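Long-range contacts in geranylgeranyl pyrophosphate synthase (Corynebacterium glutamicum, PDB 3LMD), which probably builds long-chain prenyl diphosphates for isoprenoid biosynthesis, as a magnesium-dependent transferase of the FPP/GGPP synthase family: residues 39-48 with 76-87; 94-104 with 206-215. One frame throughout, in Å; residues are numbered along the deposited sequence.

Interaction 1: residues 39-48 with 76-87; sequences RINDAMVQVE and RFRPMFALLASE
Leu83 is the knob at the centre of this contact. It sits in a hole formed by Ile40, Ala43, Met44 and Val47 of helix 39-48. Its two methyls divide the work. Leu83 CD1 lies 3.5 Å from Met44 SD and 3.8 Å from Ala43 CB, while Leu83 CD2 reaches toward Val47 CG2. The Met44 chain bends at chi2 (-68°), which turns SD toward helix 77-86, where it also comes near Met80 N. On one flank of the knob, Ile40 CD1 rests against Leu83 CB and stands 3.8 Å from Leu84 CD2; the Ile40 and Leu84 side chains meet at about a right angle. On the other, Val47 CG1 packs on Pro79 CB at 3.9 Å.

Each end of this apolar strip carries a salt bridge. Arg76 NE gives a fairly straight hydrogen bond to Glu48 OE1 (3.1 Å) and a weak one to Glu48 OE2 (3.0 Å). Both bonds use NE, and the carboxylate and guanidinium planes are 60° apart, so the pair is not a flat two-nitrogen bridge. Arg76 NH2 is held by Glu105, which should help keep the guanidinium in place. At the far end Arg39 NE and Glu87 OE2 form a looser salt bridge at 3.5 Å.

The helix axes approach to 10.2 Å and run closer to antiparallel than to parallel. Segment 39-48, on helix 34-55, covers one side of helix 77-86. Other residues of helix 77-86 pack on helices 95-118, 188-214 and 335-349, so it is flanked by helices on several sides.

Interaction 2: residues 94-104 with 206-215; sequences SENVIKAAVVV and SAGYLGAMHA
His214 and Ala100 meet near the start of helix 95-104, and the histidine can be followed outward. His214 CB lies 4.1 Å from Val97 N, beside the first turn of that helix. His214 CG comes 4.0 Å from Asn96 O. With CG anti to the carbonyl carbon (chi1 -74°), the ring lies beside helix 95-104, where Asn96 CB and Ala100 CB meet it obliquely. His214 CD2 touches Ala100 CB at 3.7 Å, and ND1 lies near Asn96 CB. A water in the ring plane is 2.6 Å from His214 ND1 and accepts a hydrogen bond from Asn96 ND2, linking the two helices. NE2 is hydrogen-bonded to Thr161 OG1, so both ring nitrogens have partners. Met213 CE, of the same helix, lies over one face, offset toward the rim.

The rest is mostly packing of aliphatic side chains and backbone. The CA atoms come closest at Val97 CA and Gly211 CA, 5.4 Å apart. Val97 CG2 rests near Gly211 O and Ala215 CB. Farther along, Val104 CG2 meets Leu210 CD1 at 3.8 Å, and Val104 CG1 meets Ala207 CB.

The axes come within 8.6 Å at 164°. This is close, buried, nearly antiparallel helix packing of the all-alpha prenyl synthase fold.

Interactions 1 and 2 are neighbours, with centres about 9 Å apart. Helix 77-86 joins them: helix 39-48 packs on it in interaction 1, while residues of both segments of interaction 2 also touch it. Ser86 CB lies 3.3 Å from Gly211 O, and Phe81 CE2 lies 3.4 Å from Gly208 CA. The two contacts follow one another along the chain; residues 76-87 precede residues 94-104, and helix 95-118 follows helix 77-86. Both contacts lie away from the calcium sites seen for this protein at Asp115, Asp119, Glu302 and Ser305. Asp115 lies on helix 95-118, whose first turns form one side of interaction 2.

Interaction 1: residues 39-48 with 76-87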
loop_
_atom_site.group_PDB
_atom_site.type_symbol
_atom_site.label_atom_id
_atom_site.label_comp_id
_atom_site.label_asym_id
_atom_site.label_seq_id
_atom_site.Cartn_x
_atom_site.Cartn_y
_atom_site.Cartn_z
ATOM N N ARG A 39 6.904 -10.815 31.705
ATOM C CA ARG A 39 6.543 -11.624 30.550
ATOM C C ARG A 39 6.247 -10.718 29.351
ATOM O O ARG A 39 6.750 -10.941 28.248
ATOM C CB ARG A 39 5.304 -12.470 30.864
ATOM C CG ARG A 39 5.552 -13.648 31.800
ATOM C CD ARG A 39 4.341 -14.587 31.846
ATOM N NE ARG A 39 3.063 -13.885 32.044
ATOM C CZ ARG A 39 2.531 -13.595 33.234
ATOM N NH1 ARG A 39 3.165 -13.922 34.352
ATOM N NH2 ARG A 39 1.364 -12.965 33.312
ATOM N N ILE A 40 5.450 -9.686 29.596
ATOM C CA ILE A 40 5.091 -8.714 28.577
ATOM C C ILE A 40 6.335 -7.964 28.078
ATOM O O ILE A 40 6.573 -7.911 26.879
ATOM C CB ILE A 40 4.025 -7.737 29.102
ATOM C CG1 ILE A 40 2.694 -8.471 29.298
ATOM C CG2 ILE A 40 3.847 -6.561 28.170
ATOM C CD1 ILE A 40 2.080 -9.020 28.027
ATOM N N ASN A 41 7.133 -7.405 28.991
ATOM C CA ASN A 41 8.410 -6.771 28.617
ATOM C C ASN A 41 9.313 -7.655 27.737
ATOM O O ASN A 41 9.838 -7.187 26.725
ATOM C CB ASN A 41 9.180 -6.258 29.841
ATOM C CG ASN A 41 8.577 -4.979 30.414
ATOM O OD1 ASN A 41 7.744 -4.329 29.777
ATOM N ND2 ASN A 41 8.990 -4.618 31.616
ATOM N N ASP A 42 9.483 -8.919 28.108
ATOM C CA ASP A 42 10.278 -9.858 27.299
ATOM C C ASP A 42 9.689 -10.045 25.901
ATOM O O ASP A 42 10.413 -10.138 24.915
ATOM C CB ASP A 42 10.333 -11.238 27.946
ATOM C CG ASP A 42 11.169 -11.258 29.211
ATOM O OD1 ASP A 42 11.764 -10.212 29.545
ATOM O OD2 ASP A 42 11.220 -12.320 29.871
ATOM N N ALA A 43 8.377 -10.154 25.824
ATOM C CA ALA A 43 7.753 -10.333 24.522
ATOM C C ALA A 43 7.847 -9.032 23.692
ATOM O O ALA A 43 7.993 -9.106 22.474
ATOM C CB ALA A 43 6.313 -10.805 24.671
ATOM N N MET A 44 7.806 -7.859 24.341
ATOM C CA MET A 44 7.981 -6.582 23.616
ATOM C C MET A 44 9.370 -6.459 22.988
ATOM O O MET A 44 9.528 -5.839 21.927
ATOM C CB MET A 44 7.655 -5.341 24.467
ATOM C CG MET A 44 6.163 -5.058 24.655
ATOM S SD MET A 44 5.270 -4.542 23.132
ATOM C CE MET A 44 6.577 -3.917 22.101
ATOM N N VAL A 45 10.385 -7.027 23.633
ATOM C CA VAL A 45 11.732 -7.016 23.041
ATOM C C VAL A 45 11.721 -7.861 21.761
ATOM O O VAL A 45 12.316 -7.498 20.723
ATOM C CB VAL A 45 12.767 -7.617 24.036
ATOM C CG1 VAL A 45 14.118 -7.895 23.337
ATOM C CG2 VAL A 45 12.933 -6.714 25.251
ATOM N N GLN A 46 11.063 -9.007 21.823
ATOM C CA GLN A 46 10.955 -9.878 20.665
ATOM C C GLN A 46 10.187 -9.206 19.500
ATOM O O GLN A 46 10.548 -9.358 18.334
ATOM C CB GLN A 46 10.252 -11.171 21.049
ATOM C CG GLN A 46 11.023 -12.015 22.095
ATOM C CD GLN A 46 10.194 -13.192 22.588
ATOM O OE1 GLN A 46 9.950 -14.143 21.850
ATOM N NE2 GLN A 46 9.748 -13.126 23.841
ATOM N N VAL A 47 9.124 -8.490 19.828
ATOM C CA VAL A 47 8.422 -7.661 18.823
ATOM C C VAL A 47 9.370 -6.630 18.216
ATOM O O VAL A 47 9.430 -6.453 17.000
ATOM C CB VAL A 47 7.259 -6.884 19.498
ATOM C CG1 VAL A 47 6.736 -5.778 18.589
ATOM C CG2 VAL A 47 6.156 -7.867 19.928
ATOM N N GLU A 48 10.060 -5.885 19.073
ATOM C CA GLU A 48 10.996 -4.899 18.597
ATOM C C GLU A 48 12.069 -5.508 17.668
ATOM O O GLU A 48 12.459 -4.885 16.687
ATOM C CB GLU A 48 11.676 -4.172 19.769
ATOM C CG GLU A 48 10.726 -3.274 20.601
ATOM C CD GLU A 48 10.376 -1.955 19.880
ATOM O OE1 GLU A 48 10.753 -1.793 18.700
ATOM O OE2 GLU A 48 9.751 -1.071 20.506
ATOM N N ARG A 76 5.380 1.004 22.257
ATOM C CA ARG A 76 4.438 0.839 21.145
ATOM C C ARG A 76 3.112 0.260 21.654
ATOM O O ARG A 76 3.005 -0.938 21.936
ATOM C CB ARG A 76 5.065 -0.104 20.134
ATOM C CG ARG A 76 6.482 0.324 19.684
ATOM C CD ARG A 76 6.953 -0.475 18.475
ATOM N NE ARG A 76 8.290 -0.062 18.057
ATOM C CZ ARG A 76 8.531 0.882 17.147
ATOM N NH1 ARG A 76 9.784 1.198 16.847
ATOM N NH2 ARG A 76 7.520 1.488 16.516
ATOM N N PHE A 77 2.094 1.106 21.769
ATOM C CA PHE A 77 0.834 0.670 22.387
ATOM C C PHE A 77 0.130 -0.493 21.669
ATOM O O PHE A 77 -0.414 -1.414 22.313
ATOM C CB PHE A 77 -0.166 1.829 22.507
ATOM C CG PHE A 77 -1.483 1.381 23.062
ATOM C CD1 PHE A 77 -2.553 1.092 22.227
ATOM C CD2 PHE A 77 -1.620 1.152 24.422
ATOM C CE1 PHE A 77 -3.765 0.610 22.755
ATOM C CE2 PHE A 77 -2.808 0.687 24.944
ATOM C CZ PHE A 77 -3.883 0.412 24.112
ATOM N N ARG A 78 0.081 -0.445 20.341
ATOM C CA ARG A 78 -0.687 -1.472 19.609
ATOM C C ARG A 78 -0.129 -2.886 19.780
ATOM O O ARG A 78 -0.898 -3.830 20.052
ATOM C CB ARG A 78 -0.829 -1.097 18.140
ATOM C CG ARG A 78 -1.630 0.192 17.988
ATOM C CD ARG A 78 -1.510 0.833 16.588
ATOM N NE ARG A 78 -2.271 2.085 16.571
ATOM C CZ ARG A 78 -1.828 3.224 17.098
ATOM N NH1 ARG A 78 -0.610 3.282 17.619
ATOM N NH2 ARG A 78 -2.578 4.327 17.047
ATOM N N PRO A 79 1.198 -3.051 19.626
ATOM C CA PRO A 79 1.696 -4.408 19.902
ATOM C C PRO A 79 1.543 -4.794 21.373
ATOM O O PRO A 79 1.260 -5.954 21.660
ATOM C CB PRO A 79 3.175 -4.368 19.470
ATOM C CG PRO A 79 3.475 -2.922 19.067
ATOM C CD PRO A 79 2.183 -2.189 18.915
ATOM N N MET A 80 1.697 -3.844 22.292
ATOM C CA MET A 80 1.512 -4.155 23.716
ATOM C C MET A 80 0.103 -4.675 23.968
ATOM O O MET A 80 -0.098 -5.640 24.705
ATOM C CB MET A 80 1.757 -2.904 24.603
ATOM C CG MET A 80 1.708 -3.225 26.118
ATOM S SD MET A 80 1.587 -1.776 27.253
ATOM C CE MET A 80 -0.187 -1.484 27.198
ATOM N N PHE A 81 -0.888 -4.020 23.365
ATOM C CA PHE A 81 -2.275 -4.477 23.489
ATOM C C PHE A 81 -2.467 -5.877 22.906
ATOM O O PHE A 81 -3.150 -6.705 23.501
ATOM C CB PHE A 81 -3.252 -3.477 22.845
ATOM C CG PHE A 81 -4.708 -3.924 22.937
ATOM C CD1 PHE A 81 -5.228 -4.400 24.138
ATOM C CD2 PHE A 81 -5.526 -3.912 21.831
ATOM C CE1 PHE A 81 -6.565 -4.823 24.216
ATOM C CE2 PHE A 81 -6.870 -4.306 21.910
ATOM C CZ PHE A 81 -7.380 -4.761 23.087
ATOM N N ALA A 82 -1.847 -6.162 21.757
ATOM C CA ALA A 82 -1.928 -7.513 21.171
ATOM C C ALA A 82 -1.331 -8.578 22.136
ATOM O O ALA A 82 -1.858 -9.712 22.263
ATOM C CB ALA A 82 -1.163 -7.568 19.829
ATOM N N LEU A 83 -0.227 -8.223 22.777
ATOM C CA LEU A 83 0.420 -9.147 23.731
ATOM C C LEU A 83 -0.488 -9.382 24.963
ATOM O O LEU A 83 -0.652 -10.520 25.404
ATOM C CB LEU A 83 1.793 -8.625 24.190
ATOM C CG LEU A 83 2.897 -8.399 23.125
ATOM C CD1 LEU A 83 4.193 -7.857 23.700
ATOM C CD2 LEU A 83 3.185 -9.614 22.268
ATOM N N LEU A 84 -1.057 -8.310 25.509
ATOM C CA LEU A 84 -2.027 -8.434 26.610
ATOM C C LEU A 84 -3.208 -9.287 26.218
ATOM O O LEU A 84 -3.627 -10.189 26.978
ATOM C CB LEU A 84 -2.464 -7.038 27.104
ATOM C CG LEU A 84 -1.336 -6.216 27.736
ATOM C CD1 LEU A 84 -1.789 -4.783 28.005
ATOM C CD2 LEU A 84 -0.940 -6.893 29.045
ATOM N N ALA A 85 -3.768 -9.031 25.031
ATOM C CA ALA A 85 -4.882 -9.829 24.557
ATOM C C ALA A 85 -4.516 -11.303 24.479
ATOM O O ALA A 85 -5.359 -12.159 24.727
ATOM C CB ALA A 85 -5.359 -9.350 23.145
ATOM N N SER A 86 -3.280 -11.610 24.085
ATOM C CA SER A 86 -2.877 -13.012 23.949
ATOM C C SER A 86 -2.873 -13.724 25.310
ATOM O O SER A 86 -2.958 -14.934 25.374
ATOM C CB SER A 86 -1.500 -13.157 23.277
ATOM O OG SER A 86 -0.446 -12.916 24.206
ATOM N N GLU A 87 -2.813 -12.969 26.390
ATOM C CA GLU A 87 -2.791 -13.584 27.733
ATOM C C GLU A 87 -4.076 -14.352 28.007
ATOM O O GLU A 87 -4.129 -15.145 28.949
ATOM C CB GLU A 87 -2.551 -12.531 28.820
ATOM C CG GLU A 87 -1.132 -11.986 28.804
ATOM C CD GLU A 87 -0.101 -13.011 29.351
ATOM O OE1 GLU A 87 -0.510 -14.084 29.826
ATOM O OE2 GLU A 87 1.105 -12.726 29.341
#

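Interaction 2: residues 94-104 with 206-215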
loop_
_atom_site.group_PDB
_atom_site.type_symbol
_atom_site.label_atom_id
_atom_site.label_comp_id
_atom_site.label_asym_id
_atom_site.label_seq_id
_atom_site.Cartn_x
_atom_site.Cartn_y
_atom_site.Cartn_z
ATOM N N SER A 94 3.144 -16.306 22.193
ATOM C CA SER A 94 3.833 -17.306 21.387
ATOM C C SER A 94 4.425 -16.646 20.144
ATOM O O SER A 94 4.242 -15.440 19.930
ATOM C CB SER A 94 2.850 -18.382 20.984
ATOM O OG SER A 94 1.797 -17.794 20.230
ATOM N N GLU A 95 5.128 -17.419 19.318
ATOM C CA GLU A 95 5.846 -16.825 18.184
ATOM C C GLU A 95 4.857 -16.135 17.201
ATOM O O GLU A 95 5.176 -15.097 16.609
ATOM C CB GLU A 95 6.660 -17.912 17.463
ATOM C CG GLU A 95 7.191 -17.559 16.080
ATOM C CD GLU A 95 7.019 -18.738 15.084
ATOM O OE1 GLU A 95 6.265 -19.697 15.396
ATOM O OE2 GLU A 95 7.631 -18.714 13.993
ATOM N N ASN A 96 3.690 -16.732 17.001
ATOM C CA ASN A 96 2.730 -16.136 16.062
ATOM C C ASN A 96 2.014 -14.899 16.631
ATOM O O ASN A 96 1.604 -14.009 15.874
ATOM C CB ASN A 96 1.740 -17.165 15.572
ATOM C CG ASN A 96 2.342 -18.109 14.525
ATOM O OD1 ASN A 96 3.457 -17.911 14.051
ATOM N ND2 ASN A 96 1.580 -19.119 14.145
ATOM N N VAL A 97 1.853 -14.861 17.952
ATOM C CA VAL A 97 1.395 -13.644 18.644
ATOM C C VAL A 97 2.389 -12.496 18.437
ATOM O O VAL A 97 1.996 -11.374 18.113
ATOM C CB VAL A 97 1.203 -13.877 20.170
ATOM C CG1 VAL A 97 0.913 -12.555 20.886
ATOM C CG2 VAL A 97 0.067 -14.840 20.437
ATOM N N ILE A 98 3.682 -12.766 18.635
ATOM C CA ILE A 98 4.726 -11.768 18.366
ATOM C C ILE A 98 4.679 -11.315 16.919
ATOM O O ILE A 98 4.782 -10.125 16.626
ATOM C CB ILE A 98 6.148 -12.348 18.589
ATOM C CG1 ILE A 98 6.334 -12.824 20.029
ATOM C CG2 ILE A 98 7.230 -11.339 18.219
ATOM C CD1 ILE A 98 5.926 -11.847 21.020
ATOM N N LYS A 99 4.572 -12.263 16.007
ATOM C CA LYS A 99 4.551 -11.917 14.586
ATOM C C LYS A 99 3.294 -11.090 14.195
ATOM O O LYS A 99 3.377 -10.144 13.398
ATOM C CB LYS A 99 4.617 -13.216 13.764
ATOM C CG LYS A 99 4.871 -13.049 12.297
ATOM C CD LYS A 99 5.182 -14.419 11.610
ATOM C CE LYS A 99 6.379 -15.146 12.239
ATOM N NZ LYS A 99 6.904 -16.258 11.380
ATOM N N ALA A 100 2.131 -11.484 14.704
ATOM C CA ALA A 100 0.916 -10.668 14.516
ATOM C C ALA A 100 1.067 -9.243 15.063
ATOM O O ALA A 100 0.620 -8.290 14.428
ATOM C CB ALA A 100 -0.319 -11.366 15.114
ATOM N N ALA A 101 1.706 -9.077 16.218
ATOM C CA ALA A 101 1.887 -7.757 16.822
ATOM C C ALA A 101 2.765 -6.899 15.932
ATOM O O ALA A 101 2.538 -5.678 15.798
ATOM C CB ALA A 101 2.508 -7.867 18.241
ATOM N N VAL A 102 3.731 -7.543 15.291
ATOM C CA VAL A 102 4.625 -6.844 14.389
ATOM C C VAL A 102 3.835 -6.404 13.156
ATOM O O VAL A 102 4.013 -5.296 12.662
ATOM C CB VAL A 102 5.857 -7.702 14.003
ATOM C CG1 VAL A 102 6.626 -7.078 12.792
ATOM C CG2 VAL A 102 6.790 -7.900 15.240
ATOM N N VAL A 103 2.962 -7.281 12.670
ATOM C CA VAL A 103 2.139 -6.922 11.516
ATOM C C VAL A 103 1.285 -5.696 11.849
ATOM O O VAL A 103 1.182 -4.764 11.039
ATOM C CB VAL A 103 1.249 -8.104 11.084
ATOM C CG1 VAL A 103 0.127 -7.640 10.089
ATOM C CG2 VAL A 103 2.123 -9.198 10.410
ATOM N N VAL A 104 0.672 -5.691 13.030
ATOM C CA VAL A 104 -0.133 -4.528 13.435
ATOM C C VAL A 104 0.724 -3.272 13.461
ATOM O O VAL A 104 0.326 -2.214 12.937
ATOM C CB VAL A 104 -0.822 -4.747 14.796
ATOM C CG1 VAL A 104 -1.493 -3.440 15.306
ATOM C CG2 VAL A 104 -1.854 -5.880 14.650
ATOM N N SER A 206 -7.990 -4.407 15.987
ATOM C CA SER A 206 -7.291 -5.476 15.287
ATOM C C SER A 206 -6.175 -6.095 16.132
ATOM O O SER A 206 -5.952 -7.284 16.079
ATOM C CB SER A 206 -6.694 -4.939 13.959
ATOM O OG SER A 206 -5.867 -5.909 13.370
ATOM N N ALA A 207 -5.423 -5.272 16.844
ATOM C CA ALA A 207 -4.401 -5.771 17.749
ATOM C C ALA A 207 -5.020 -6.736 18.785
ATOM O O ALA A 207 -4.455 -7.792 19.054
ATOM C CB ALA A 207 -3.737 -4.638 18.441
ATOM N N GLY A 208 -6.177 -6.381 19.347
ATOM C CA GLY A 208 -6.849 -7.274 20.348
ATOM C C GLY A 208 -7.301 -8.568 19.672
ATOM O O GLY A 208 -7.080 -9.671 20.175
ATOM N N TYR A 209 -7.906 -8.432 18.505
ATOM C CA TYR A 209 -8.415 -9.582 17.759
ATOM C C TYR A 209 -7.274 -10.573 17.451
ATOM O O TYR A 209 -7.366 -11.774 17.742
ATOM C CB TYR A 209 -9.080 -9.109 16.438
ATOM C CG TYR A 209 -9.543 -10.288 15.590
ATOM C CD1 TYR A 209 -10.787 -10.894 15.812
ATOM C CD2 TYR A 209 -8.717 -10.821 14.591
ATOM C CE1 TYR A 209 -11.215 -12.016 15.033
ATOM C CE2 TYR A 209 -9.130 -11.958 13.808
ATOM C CZ TYR A 209 -10.374 -12.532 14.049
ATOM O OH TYR A 209 -10.781 -13.616 13.306
ATOM N N LEU A 210 -6.182 -10.057 16.885
ATOM C CA LEU A 210 -5.095 -10.890 16.401
ATOM C C LEU A 210 -4.296 -11.497 17.554
ATOM O O LEU A 210 -3.925 -12.663 17.484
ATOM C CB LEU A 210 -4.181 -10.065 15.485
ATOM C CG LEU A 210 -4.808 -9.777 14.093
ATOM C CD1 LEU A 210 -3.806 -8.849 13.320
ATOM C CD2 LEU A 210 -5.140 -11.053 13.298
ATOM N N GLY A 211 -4.009 -10.703 18.581
ATOM C CA GLY A 211 -3.285 -11.201 19.751
ATOM C C GLY A 211 -4.048 -12.351 20.378
ATOM O O GLY A 211 -3.467 -13.397 20.656
ATOM N N ALA A 212 -5.355 -12.179 20.562
ATOM C CA ALA A 212 -6.169 -13.227 21.177
ATOM C C ALA A 212 -6.319 -14.436 20.244
ATOM O O ALA A 212 -6.216 -15.586 20.686
ATOM C CB ALA A 212 -7.544 -12.684 21.589
ATOM N N MET A 213 -6.574 -14.191 18.959
ATOM C CA MET A 213 -6.805 -15.292 18.035
ATOM C C MET A 213 -5.567 -16.182 17.884
ATOM O O MET A 213 -5.681 -17.420 17.900
ATOM C CB MET A 213 -7.265 -14.806 16.651
ATOM C CG MET A 213 -7.599 -15.992 15.671
ATOM S SD MET A 213 -6.178 -16.575 14.712
ATOM C CE MET A 213 -6.304 -15.281 13.411
ATOM N N HIS A 214 -4.404 -15.568 17.686
ATOM C CA HIS A 214 -3.160 -16.340 17.553
ATOM C C HIS A 214 -2.699 -17.025 18.837
ATOM O O HIS A 214 -1.869 -17.927 18.779
ATOM C CB HIS A 214 -2.022 -15.530 16.923
ATOM C CG HIS A 214 -2.203 -15.324 15.453
ATOM N ND1 HIS A 214 -2.055 -16.344 14.542
ATOM C CD2 HIS A 214 -2.659 -14.256 14.752
ATOM C CE1 HIS A 214 -2.339 -15.900 13.328
ATOM N NE2 HIS A 214 -2.711 -14.632 13.429
ATOM N N ALA A 215 -3.246 -16.613 19.974
ATOM C CA ALA A 215 -2.987 -17.306 21.228
ATOM C C ALA A 215 -3.979 -18.452 21.457
ATOM O O ALA A 215 -3.899 -19.165 22.476
ATOM C CB ALA A 215 -3.043 -16.339 22.378
HETATM O O HOH W 1 -1.308 -18.795 14.939
#